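Local coordinates for chitinase (Thermococcus chitonophagus, PDB 5XSX) that hydrolyses the beta-1,4 linkages of chitin, the polymer of N-acetylglucosamine, using a cleft in its mainly helical catalytic domain, at the 2-acetamido-2-deoxy-beta-D-glucopyranose site. Sequence-based numbering; all coordinates share one arbitrary frame.

The 2-acetamido-2-deoxy-beta-D-glucopyranose site. Residues 174, 212-215, 242, 245, 251-253, 255-256, 299, 336-342, 371-372, 374. With NAG (2-acetamido-2-deoxy-beta-D-glucopyranose), chain B; NAG (2-acetamido-2-deoxy-beta-D-glucopyranose), chain C; NAG (2-acetamido-2-deoxy-beta-D-glucopyranose), chain D; NAG (2-acetamido-2-deoxy-beta-D-glucopyranose), chain E; NAG (2-acetamido-2-deoxy-beta-D-glucopyranose), chain F.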
ATOM      1  N   ASN A 174       0.621  25.648   7.469  1.00 91.04           N
ATOM      2  CA  ASN A 174       1.669  25.814   8.474  1.00 93.68           C
ATOM      3  C   ASN A 174       1.927  27.278   8.815  1.00 90.95           C
ATOM      4  O   ASN A 174       3.072  27.731   8.809  1.00 93.82           O
ATOM      5  CB  ASN A 174       2.968  25.152   8.003  1.00 88.65           C
ATOM      6  CG  ASN A 174       2.800  23.670   7.742  1.00 89.27           C
ATOM      7  OD1 ASN A 174       1.684  23.154   7.738  1.00 95.98           O
ATOM      8  ND2 ASN A 174       3.909  22.977   7.514  1.00 87.76           N
ATOM      9  N   LYS A 212       2.659  19.302   4.391  1.00 71.46           N
ATOM     10  CA  LYS A 212       2.348  19.553   5.793  1.00 60.16           C
ATOM     11  C   LYS A 212       3.494  19.132   6.710  1.00 68.13           C
ATOM     12  O   LYS A 212       3.790  19.805   7.698  1.00 78.70           O
ATOM     13  CB  LYS A 212       1.064  18.820   6.191  1.00 59.32           C
ATOM     14  CG  LYS A 212       0.775  18.820   7.684  1.00 77.43           C
ATOM     15  CD  LYS A 212       0.596  20.231   8.214  1.00 71.92           C
ATOM     16  CE  LYS A 212       0.549  20.250   9.732  1.00 80.43           C
ATOM     17  NZ  LYS A 212       0.505  21.639  10.265  1.00 78.29           N
ATOM     18  N   GLU A 213       4.141  18.023   6.372  1.00 65.69           N
ATOM     19  CA  GLU A 213       5.176  17.457   7.228  1.00 69.30           C
ATOM     20  C   GLU A 213       6.462  18.282   7.260  1.00 66.77           C
ATOM     21  O   GLU A 213       7.040  18.486   8.328  1.00 74.09           O
ATOM     22  CB  GLU A 213       5.494  16.024   6.791  1.00 60.42           C
ATOM     23  CG  GLU A 213       4.380  15.024   7.075  1.00 77.12           C
ATOM     24  CD  GLU A 213       4.133  14.818   8.561  1.00 81.75           C
ATOM     25  OE1 GLU A 213       3.066  14.271   8.912  1.00 68.95           O
ATOM     26  OE2 GLU A 213       5.002  15.192   9.378  1.00 68.90           O
ATOM     27  N   ASN A 214       6.910  18.757   6.102  1.00 62.81           N
ATOM     28  CA  ASN A 214       8.190  19.457   6.030  1.00 58.51           C
ATOM     29  C   ASN A 214       8.357  20.299   4.764  1.00 69.82           C
ATOM     30  O   ASN A 214       9.469  20.452   4.258  1.00 66.55           O
ATOM     31  CB  ASN A 214       9.336  18.443   6.133  1.00 57.30           C
ATOM     32  CG  ASN A 214      10.663  19.088   6.482  1.00 64.49           C
ATOM     33  OD1 ASN A 214      10.707  20.209   6.989  1.00 75.48           O
ATOM     34  ND2 ASN A 214      11.754  18.384   6.206  1.00 56.18           N
ATOM     35  N   TRP A 215       7.252  20.843   4.260  1.00 62.83           N
ATOM     36  CA  TRP A 215       7.268  21.682   3.058  1.00 63.95           C
ATOM     37  C   TRP A 215       7.979  21.012   1.884  1.00 67.87           C
ATOM     38  O   TRP A 215       8.609  21.684   1.069  1.00 70.49           O
ATOM     39  CB  TRP A 215       7.938  23.029   3.346  1.00 62.87           C
ATOM     40  CG  TRP A 215       7.118  23.970   4.168  1.00 61.90           C
ATOM     41  CD1 TRP A 215       7.178  24.146   5.520  1.00 60.84           C
ATOM     42  CD2 TRP A 215       6.119  24.879   3.690  1.00 65.13           C
ATOM     43  NE1 TRP A 215       6.276  25.104   5.913  1.00 70.89           N
ATOM     44  CE2 TRP A 215       5.614  25.570   4.808  1.00 67.43           C
ATOM     45  CE3 TRP A 215       5.603  25.174   2.424  1.00 57.81           C
ATOM     46  CZ2 TRP A 215       4.615  26.537   4.701  1.00 73.44           C
ATOM     47  CZ3 TRP A 215       4.614  26.135   2.318  1.00 66.22           C
ATOM     48  CH2 TRP A 215       4.130  26.805   3.450  1.00 78.82           C
ATOM     49  N   GLN A 242      13.255  21.619   5.601  1.00 63.95           N
ATOM     50  CA  GLN A 242      14.429  21.184   6.344  1.00 66.19           C
ATOM     51  C   GLN A 242      15.069  20.015   5.606  1.00 66.80           C
ATOM     52  O   GLN A 242      14.841  18.854   5.940  1.00 76.76           O
ATOM     53  CB  GLN A 242      14.055  20.788   7.773  1.00 75.74           C
ATOM     54  CG  GLN A 242      13.186  21.810   8.492  1.00 73.79           C
ATOM     55  CD  GLN A 242      13.900  23.126   8.736  1.00109.26           C
ATOM     56  OE1 GLN A 242      15.127  23.178   8.818  1.00118.60           O
ATOM     57  NE2 GLN A 242      13.128  24.202   8.853  1.00107.51           N
ATOM     58  N   HIS A 245      16.852  17.078   7.407  1.00 64.18           N
ATOM     59  CA  HIS A 245      16.105  16.237   8.336  1.00 61.75           C
ATOM     60  C   HIS A 245      16.162  14.764   7.930  1.00 59.94           C
ATOM     61  O   HIS A 245      15.746  14.407   6.828  1.00 76.04           O
ATOM     62  CB  HIS A 245      14.650  16.704   8.425  1.00 53.08           C
ATOM     63  CG  HIS A 245      13.973  16.334   9.708  1.00 84.37           C
ATOM     64  ND1 HIS A 245      13.860  15.030  10.144  1.00 87.86           N
ATOM     65  CD2 HIS A 245      13.370  17.098  10.650  1.00 85.25           C
ATOM     66  CE1 HIS A 245      13.221  15.008  11.299  1.00 67.48           C
ATOM     67  NE2 HIS A 245      12.911  16.249  11.629  1.00 97.15           N
ATOM     68  N   GLN A 251       8.625  12.992   6.957  1.00 59.25           N
ATOM     69  CA  GLN A 251       8.824  12.885   8.399  1.00 61.75           C
ATOM     70  C   GLN A 251       8.505  11.486   8.916  1.00 65.99           C
ATOM     71  O   GLN A 251       7.782  11.327   9.898  1.00 69.84           O
ATOM     72  CB  GLN A 251       7.979  13.927   9.139  1.00 71.07           C
ATOM     73  CG  GLN A 251       8.451  15.358   8.937  1.00 68.63           C
ATOM     74  CD  GLN A 251       9.846  15.590   9.481  1.00 65.53           C
ATOM     75  OE1 GLN A 251      10.223  15.034  10.512  1.00 77.17           O
ATOM     76  NE2 GLN A 251      10.625  16.410   8.784  1.00 67.19           N
ATOM     77  N   VAL A 252       9.042  10.474   8.242  1.00 48.77           N
ATOM     78  CA  VAL A 252       8.884   9.094   8.685  1.00 60.65           C
ATOM     79  C   VAL A 252       9.902   8.771   9.770  1.00 60.56           C
ATOM     80  O   VAL A 252      11.104   8.711   9.505  1.00 54.63           O
ATOM     81  CB  VAL A 252       9.044   8.100   7.520  1.00 55.05           C
ATOM     82  CG1 VAL A 252       9.018   6.670   8.035  1.00 49.28           C
ATOM     83  CG2 VAL A 252       7.954   8.321   6.483  1.00 39.78           C
ATOM     84  N   GLU A 253       9.415   8.573  10.992  1.00 60.26           N
ATOM     85  CA  GLU A 253      10.285   8.316  12.133  1.00 65.92           C
ATOM     86  C   GLU A 253      11.025   6.994  11.984  1.00 62.67           C
ATOM     87  O   GLU A 253      10.603   6.116  11.232  1.00 63.97           O
ATOM     88  CB  GLU A 253       9.483   8.320  13.436  1.00 68.35           C
ATOM     89  CG  GLU A 253       8.915   9.678  13.813  1.00 64.34           C
ATOM     90  CD  GLU A 253       8.084   9.634  15.082  1.00 75.07           C
ATOM     91  OE1 GLU A 253       7.721   8.523  15.522  1.00 70.49           O
ATOM     92  OE2 GLU A 253       7.794  10.713  15.639  1.00 81.94           O
ATOM     93  N   GLY A 255      11.381   4.652  14.174  1.00 69.33           N
ATOM     94  CA  GLY A 255      10.610   3.574  14.765  1.00 48.78           C
ATOM     95  C   GLY A 255       9.536   3.046  13.833  1.00 62.84           C
ATOM     96  O   GLY A 255       9.285   1.842  13.780  1.00 68.89           O
ATOM     97  N   ASN A 256       8.900   3.950  13.095  1.00 69.31           N
ATOM     98  CA  ASN A 256       7.875   3.565  12.134  1.00 59.84           C
ATOM     99  C   ASN A 256       8.480   2.857  10.927  1.00 45.60           C
ATOM    100  O   ASN A 256       7.873   1.951  10.357  1.00 47.53           O
ATOM    101  CB  ASN A 256       7.078   4.791  11.682  1.00 62.14           C
ATOM    102  CG  ASN A 256       5.968   4.441  10.710  1.00 64.99           C
ATOM    103  OD1 ASN A 256       6.171   4.423   9.497  1.00 65.34           O
ATOM    104  ND2 ASN A 256       4.783   4.161  11.241  1.00 77.13           N
ATOM    105  N   SER A 299       4.050   2.654   4.590  1.00 47.89           N
ATOM    106  CA  SER A 299       3.701   2.988   5.968  1.00 47.07           C
ATOM    107  C   SER A 299       2.232   3.369   6.086  1.00 49.11           C
ATOM    108  O   SER A 299       1.564   3.019   7.058  1.00 55.34           O
ATOM    109  CB  SER A 299       4.578   4.131   6.481  1.00 53.39           C
ATOM    110  OG  SER A 299       4.182   4.531   7.781  1.00 64.33           O
ATOM    111  N   TYR A 336      -1.313   8.317  10.707  1.00 58.26           N
ATOM    112  CA  TYR A 336       0.035   8.578  10.226  1.00 61.52           C
ATOM    113  C   TYR A 336       0.758   9.523  11.177  1.00 52.02           C
ATOM    114  O   TYR A 336       1.915   9.301  11.529  1.00 56.34           O
ATOM    115  CB  TYR A 336       0.001   9.165   8.814  1.00 59.73           C
ATOM    116  CG  TYR A 336       1.366   9.359   8.192  1.00 64.89           C
ATOM    117  CD1 TYR A 336       2.013   8.309   7.554  1.00 61.35           C
ATOM    118  CD2 TYR A 336       2.005  10.591   8.239  1.00 57.59           C
ATOM    119  CE1 TYR A 336       3.258   8.479   6.978  1.00 61.76           C
ATOM    120  CE2 TYR A 336       3.253  10.771   7.669  1.00 65.16           C
ATOM    121  CZ  TYR A 336       3.873   9.712   7.040  1.00 64.43           C
ATOM    122  OH  TYR A 336       5.113   9.884   6.471  1.00 56.16           O
ATOM    123  N   ASN A 337       0.059  10.571  11.599  1.00 63.73           N
ATOM    124  CA  ASN A 337       0.648  11.598  12.449  1.00 68.72           C
ATOM    125  C   ASN A 337       0.694  11.211  13.924  1.00 57.79           C
ATOM    126  O   ASN A 337       1.705  11.418  14.594  1.00 69.87           O
ATOM    127  CB  ASN A 337      -0.118  12.912  12.286  1.00 68.59           C
ATOM    128  CG  ASN A 337       0.466  14.033  13.119  1.00 74.71           C
ATOM    129  OD1 ASN A 337      -0.038  14.351  14.196  1.00 84.28           O
ATOM    130  ND2 ASN A 337       1.541  14.637  12.625  1.00 86.67           N
ATOM    131  N   ARG A 338      -0.401  10.648  14.424  1.00 61.79           N
ATOM    132  CA  ARG A 338      -0.516  10.338  15.845  1.00 68.01           C
ATOM    133  C   ARG A 338      -0.127   8.901  16.185  1.00 68.40           C
ATOM    134  O   ARG A 338       0.225   8.603  17.326  1.00 69.70           O
ATOM    135  CB  ARG A 338      -1.943  10.608  16.324  1.00 73.56           C
ATOM    136  CG  ARG A 338      -2.307  12.079  16.404  1.00 81.46           C
ATOM    137  CD  ARG A 338      -1.518  12.784  17.494  1.00 91.08           C
ATOM    138  NE  ARG A 338      -2.019  14.132  17.741  1.00113.58           N
ATOM    139  CZ  ARG A 338      -3.006  14.418  18.586  1.00113.92           C
ATOM    140  NH1 ARG A 338      -3.602  13.448  19.267  1.00105.04           N
ATOM    141  NH2 ARG A 338      -3.400  15.674  18.748  1.00102.74           N
ATOM    142  N   GLY A 339      -0.196   8.014  15.199  1.00 69.46           N
ATOM    143  CA  GLY A 339       0.103   6.610  15.422  1.00 51.96           C
ATOM    144  C   GLY A 339      -1.127   5.741  15.244  1.00 59.69           C
ATOM    145  O   GLY A 339      -2.253   6.238  15.254  1.00 64.90           O
ATOM    146  N   VAL A 340      -0.915   4.439  15.078  1.00 65.79           N
ATOM    147  CA  VAL A 340      -2.021   3.505  14.891  1.00 68.56           C
ATOM    148  C   VAL A 340      -2.803   3.305  16.183  1.00 65.27           C
ATOM    149  O   VAL A 340      -3.995   2.996  16.154  1.00 52.11           O
ATOM    150  CB  VAL A 340      -1.528   2.135  14.382  1.00 69.85           C
ATOM    151  CG1 VAL A 340      -1.110   2.230  12.923  1.00 54.19           C
ATOM    152  CG2 VAL A 340      -0.383   1.621  15.246  1.00 63.10           C
ATOM    153  N   GLY A 341      -2.128   3.480  17.314  1.00 65.43           N
ATOM    154  CA  GLY A 341      -2.762   3.347  18.612  1.00 67.73           C
ATOM    155  C   GLY A 341      -3.817   4.414  18.821  1.00 62.48           C
ATOM    156  O   GLY A 341      -4.830   4.181  19.479  1.00 70.16           O
ATOM    157  N   ALA A 342      -3.575   5.589  18.251  1.00 65.39           N
ATOM    158  CA  ALA A 342      -4.515   6.698  18.338  1.00 63.23           C
ATOM    159  C   ALA A 342      -5.836   6.351  17.657  1.00 74.82           C
ATOM    160  O   ALA A 342      -6.906   6.626  18.195  1.00 84.26           O
ATOM    161  CB  ALA A 342      -3.916   7.948  17.725  1.00 74.16           C
ATOM    162  N   PHE A 371      -1.364  17.175  15.133  1.00 97.64           N
ATOM    163  CA  PHE A 371      -0.401  18.218  15.471  1.00 92.07           C
ATOM    164  C   PHE A 371      -0.345  19.301  14.399  1.00 90.06           C
ATOM    165  O   PHE A 371      -0.043  19.026  13.238  1.00 95.52           O
ATOM    166  CB  PHE A 371       0.989  17.616  15.686  1.00101.79           C
ATOM    167  CG  PHE A 371       1.205  17.071  17.069  1.00128.34           C
ATOM    168  CD1 PHE A 371       0.735  15.814  17.416  1.00117.06           C
ATOM    169  CD2 PHE A 371       1.881  17.816  18.022  1.00126.42           C
ATOM    170  CE1 PHE A 371       0.933  15.311  18.689  1.00113.24           C
ATOM    171  CE2 PHE A 371       2.083  17.318  19.296  1.00122.73           C
ATOM    172  CZ  PHE A 371       1.608  16.064  19.630  1.00116.96           C
ATOM    173  N   GLY A 372      -0.644  20.532  14.803  1.00 92.50           N
ATOM    174  CA  GLY A 372      -0.636  21.662  13.895  1.00 85.74           C
ATOM    175  C   GLY A 372      -1.755  21.596  12.875  1.00 86.34           C
ATOM    176  O   GLY A 372      -1.609  22.078  11.751  1.00 89.80           O
ATOM    177  N   HIS A 374      -2.988  18.830  11.486  1.00 85.30           N
ATOM    178  CA  HIS A 374      -2.457  17.943  10.458  1.00 82.55           C
ATOM    179  C   HIS A 374      -3.538  17.425   9.511  1.00 73.70           C
ATOM    180  O   HIS A 374      -3.434  17.585   8.295  1.00 83.73           O
ATOM    181  CB  HIS A 374      -1.732  16.764  11.107  1.00 85.48           C
ATOM    182  CG  HIS A 374      -0.975  15.912  10.138  1.00 82.81           C
ATOM    183  ND1 HIS A 374      -1.576  14.926   9.385  1.00 71.33           N
ATOM    184  CD2 HIS A 374       0.336  15.896   9.800  1.00 72.68           C
ATOM    185  CE1 HIS A 374      -0.668  14.341   8.626  1.00 70.62           C
ATOM    186  NE2 HIS A 374       0.500  14.910   8.858  1.00 72.65           N
TER
HETATM  187  C1  NAG B   1       4.857  24.978  11.187  0.86104.60           C
HETATM  188  C2  NAG B   1       3.727  24.001  11.412  0.86 95.25           C
HETATM  189  C3  NAG B   1       4.203  22.604  11.554  0.86 99.17           C
HETATM  190  C4  NAG B   1       5.362  22.181  10.678  0.86 96.20           C
HETATM  191  C5  NAG B   1       6.287  23.276  10.167  0.86 90.10           C
HETATM  192  C6  NAG B   1       6.889  22.851   8.862  0.86 80.36           C
HETATM  193  C7  NAG B   1       1.572  24.605  12.576  0.86 84.52           C
HETATM  194  C8  NAG B   1       0.823  25.032  13.854  0.86 83.66           C
HETATM  195  N2  NAG B   1       3.012  24.401  12.612  0.86 83.40           N
HETATM  196  O1  NAG B   1       4.315  26.214  10.984  0.86106.39           O
HETATM  197  O3  NAG B   1       3.087  21.699  11.264  0.86 97.02           O
HETATM  198  O4  NAG B   1       6.179  21.329  11.497  0.86104.16           O
HETATM  199  O5  NAG B   1       5.625  24.579   9.979  0.86106.21           O
HETATM  200  O6  NAG B   1       8.281  22.614   9.016  0.86 85.36           O
HETATM  201  O7  NAG B   1       0.963  24.437  11.541  0.86 77.91           O
HETATM  202  C1  NAG C   2       6.117  19.959  11.083  0.86 96.82           C
HETATM  203  C2  NAG C   2       7.312  19.276  11.688  0.86 98.68           C
HETATM  204  C3  NAG C   2       7.219  17.794  11.688  0.86 89.09           C
HETATM  205  C4  NAG C   2       5.961  17.338  12.317  0.86 97.32           C
HETATM  206  C5  NAG C   2       4.785  17.901  11.563  0.86 97.70           C
HETATM  207  C6  NAG C   2       3.513  17.449  12.197  0.86 94.79           C
HETATM  208  C7  NAG C   2       9.738  19.896  11.677  0.86102.42           C
HETATM  209  C8  NAG C   2      10.983  20.317  10.884  0.86102.40           C
HETATM  210  N2  NAG C   2       8.511  19.670  10.974  0.86 89.35           N
HETATM  211  O3  NAG C   2       8.347  17.255  12.421  0.86101.88           O
HETATM  212  O4  NAG C   2       5.908  15.881  12.327  0.86 87.96           O
HETATM  213  O5  NAG C   2       4.818  19.385  11.533  0.86 88.02           O
HETATM  214  O6  NAG C   2       2.401  18.032  11.524  0.86 91.11           O
HETATM  215  O7  NAG C   2       9.791  19.761  12.893  0.86103.58           O
HETATM  216  C1  NAG D   3       5.738  14.771  13.161  0.95 92.79           C
HETATM  217  C2  NAG D   3       5.193  14.263  14.460  0.95 97.10           C
HETATM  218  C3  NAG D   3       5.445  12.816  14.646  0.95 91.72           C
HETATM  219  C4  NAG D   3       4.976  11.976  13.487  0.95 75.96           C
HETATM  220  C5  NAG D   3       5.458  12.533  12.154  0.95 74.99           C
HETATM  221  C6  NAG D   3       4.782  11.817  11.050  0.95 80.23           C
HETATM  222  C7  NAG D   3       5.062  16.132  16.209  0.95109.07           C
HETATM  223  C8  NAG D   3       5.685  16.927  17.390  0.95 90.27           C
HETATM  224  N2  NAG D   3       5.803  15.019  15.589  0.95101.12           N
HETATM  225  O3  NAG D   3       4.768  12.388  15.851  0.95 93.03           O
HETATM  226  O4  NAG D   3       5.495  10.616  13.629  0.95 74.32           O
HETATM  227  O5  NAG D   3       5.206  13.962  12.000  0.95 95.12           O
HETATM  228  O6  NAG D   3       3.428  12.250  10.961  0.95 80.93           O
HETATM  229  O7  NAG D   3       3.963  16.430  15.797  0.95109.17           O
HETATM  230  C1  NAG E   4       4.495   9.723  14.041  0.95 71.02           C
HETATM  231  C2  NAG E   4       4.908   8.330  13.630  0.95 69.89           C
HETATM  232  C3  NAG E   4       4.227   7.227  14.364  0.95 64.10           C
HETATM  233  C4  NAG E   4       4.095   7.452  15.828  0.95 73.18           C
HETATM  234  C5  NAG E   4       3.496   8.822  16.114  0.95 71.85           C
HETATM  235  C6  NAG E   4       3.416   9.058  17.567  0.95 65.48           C
HETATM  236  C7  NAG E   4       5.670   8.116  11.240  0.95 71.91           C
HETATM  237  C8  NAG E   4       5.337   7.948   9.750  0.95 66.32           C
HETATM  238  N2  NAG E   4       4.600   8.170  12.220  0.95 71.79           N
HETATM  239  O3  NAG E   4       4.990   6.012  14.149  0.95 71.33           O
HETATM  240  O4  NAG E   4       3.242   6.412  16.379  0.95 67.80           O
HETATM  241  O5  NAG E   4       4.307   9.883  15.521  0.95 72.81           O
HETATM  242  O6  NAG E   4       4.670   8.696  18.184  0.95 76.20           O
HETATM  243  O7  NAG E   4       6.844   8.205  11.601  0.95 72.47           O
HETATM  244  C1  NAG F   5       3.944   5.631  17.307  0.95 71.85           C
HETATM  245  C2  NAG F   5       2.993   4.715  17.996  0.95 71.80           C
HETATM  246  C3  NAG F   5       3.694   3.795  18.941  0.95 72.15           C
HETATM  247  C4  NAG F   5       4.829   3.065  18.295  0.95 74.59           C
HETATM  248  C5  NAG F   5       5.768   3.999  17.573  0.95 75.38           C
HETATM  249  C6  NAG F   5       6.805   3.182  16.837  0.95 67.50           C
HETATM  250  C7  NAG F   5       0.608   5.249  18.589  0.95 67.09           C
HETATM  251  C8  NAG F   5      -0.424   6.090  19.372  0.95 66.24           C
HETATM  252  N2  NAG F   5       2.024   5.511  18.740  0.95 64.98           N
HETATM  253  O3  NAG F   5       2.739   2.842  19.436  0.95 61.01           O
HETATM  254  O4  NAG F   5       5.572   2.357  19.304  0.95 72.75           O
HETATM  255  O5  NAG F   5       5.054   4.870  16.623  0.95 79.41           O
HETATM  256  O6  NAG F   5       6.325   2.857  15.552  0.95 84.84           O
HETATM  257  O7  NAG F   5       0.222   4.340  17.819  0.95 77.62           O
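Asn174, Trp215, Gln251 and Gly372 adopt left-handed backbone conformations along this cleft, while helix 327-338 ends with its carbonyls turned to the sugar and helix 340-346 begins with an amide, Gly341 N, bonded to the acetyl oxygen of NAG (chain F). Five sugars run from that end to the reducing end, NAG (chain B), the chain B and C units being partly occupied. Lys212, bent at chi2 (61°), lets its terminal NZ donate a hydrogen bond to hydroxyl O3 of NAG (chain B), 2.8 Å away. Neighbouring carbonyls that also line the sugar accept hydrogen bonds from NZ: Gly372 O at 2.6 Å, and Asn174 OD1, approached from above its amide plane. An alanine in place of Lys212 would lose these bonds from NZ and would probably loosen the chain B sugar and leave the Asn174 amide less firmly oriented. Glu213 also bends at chi2 (-66°), which carries its carboxylate to the junction of the chain C and D sugars. There OE2 lies 3.2 Å from the bridging O4 of NAG (chain C), whereas OE1 takes two bonds from above the carboxylate plane, from His374 NE2 (2.6 Å) and from O6 of NAG (chain D). OE2 faces both that bridging oxygen and the chain D ring oxygen, each an acceptor, so a proton on Glu213 would fit but is not seen. The acetamide of NAG (chain E) is gripped at several points: Glu253 N donates to O7 at 2.7 Å, N2 meets Tyr336 O nearly along the C=O axis (168°), and methyl C8 lies over one face of the Tyr336 ring, 3.8 Å from its centroid. Thus the cleft reads N-acetyl groups and holds the chitin chain with a glycosidic oxygen beside Glu213, the probable general acid.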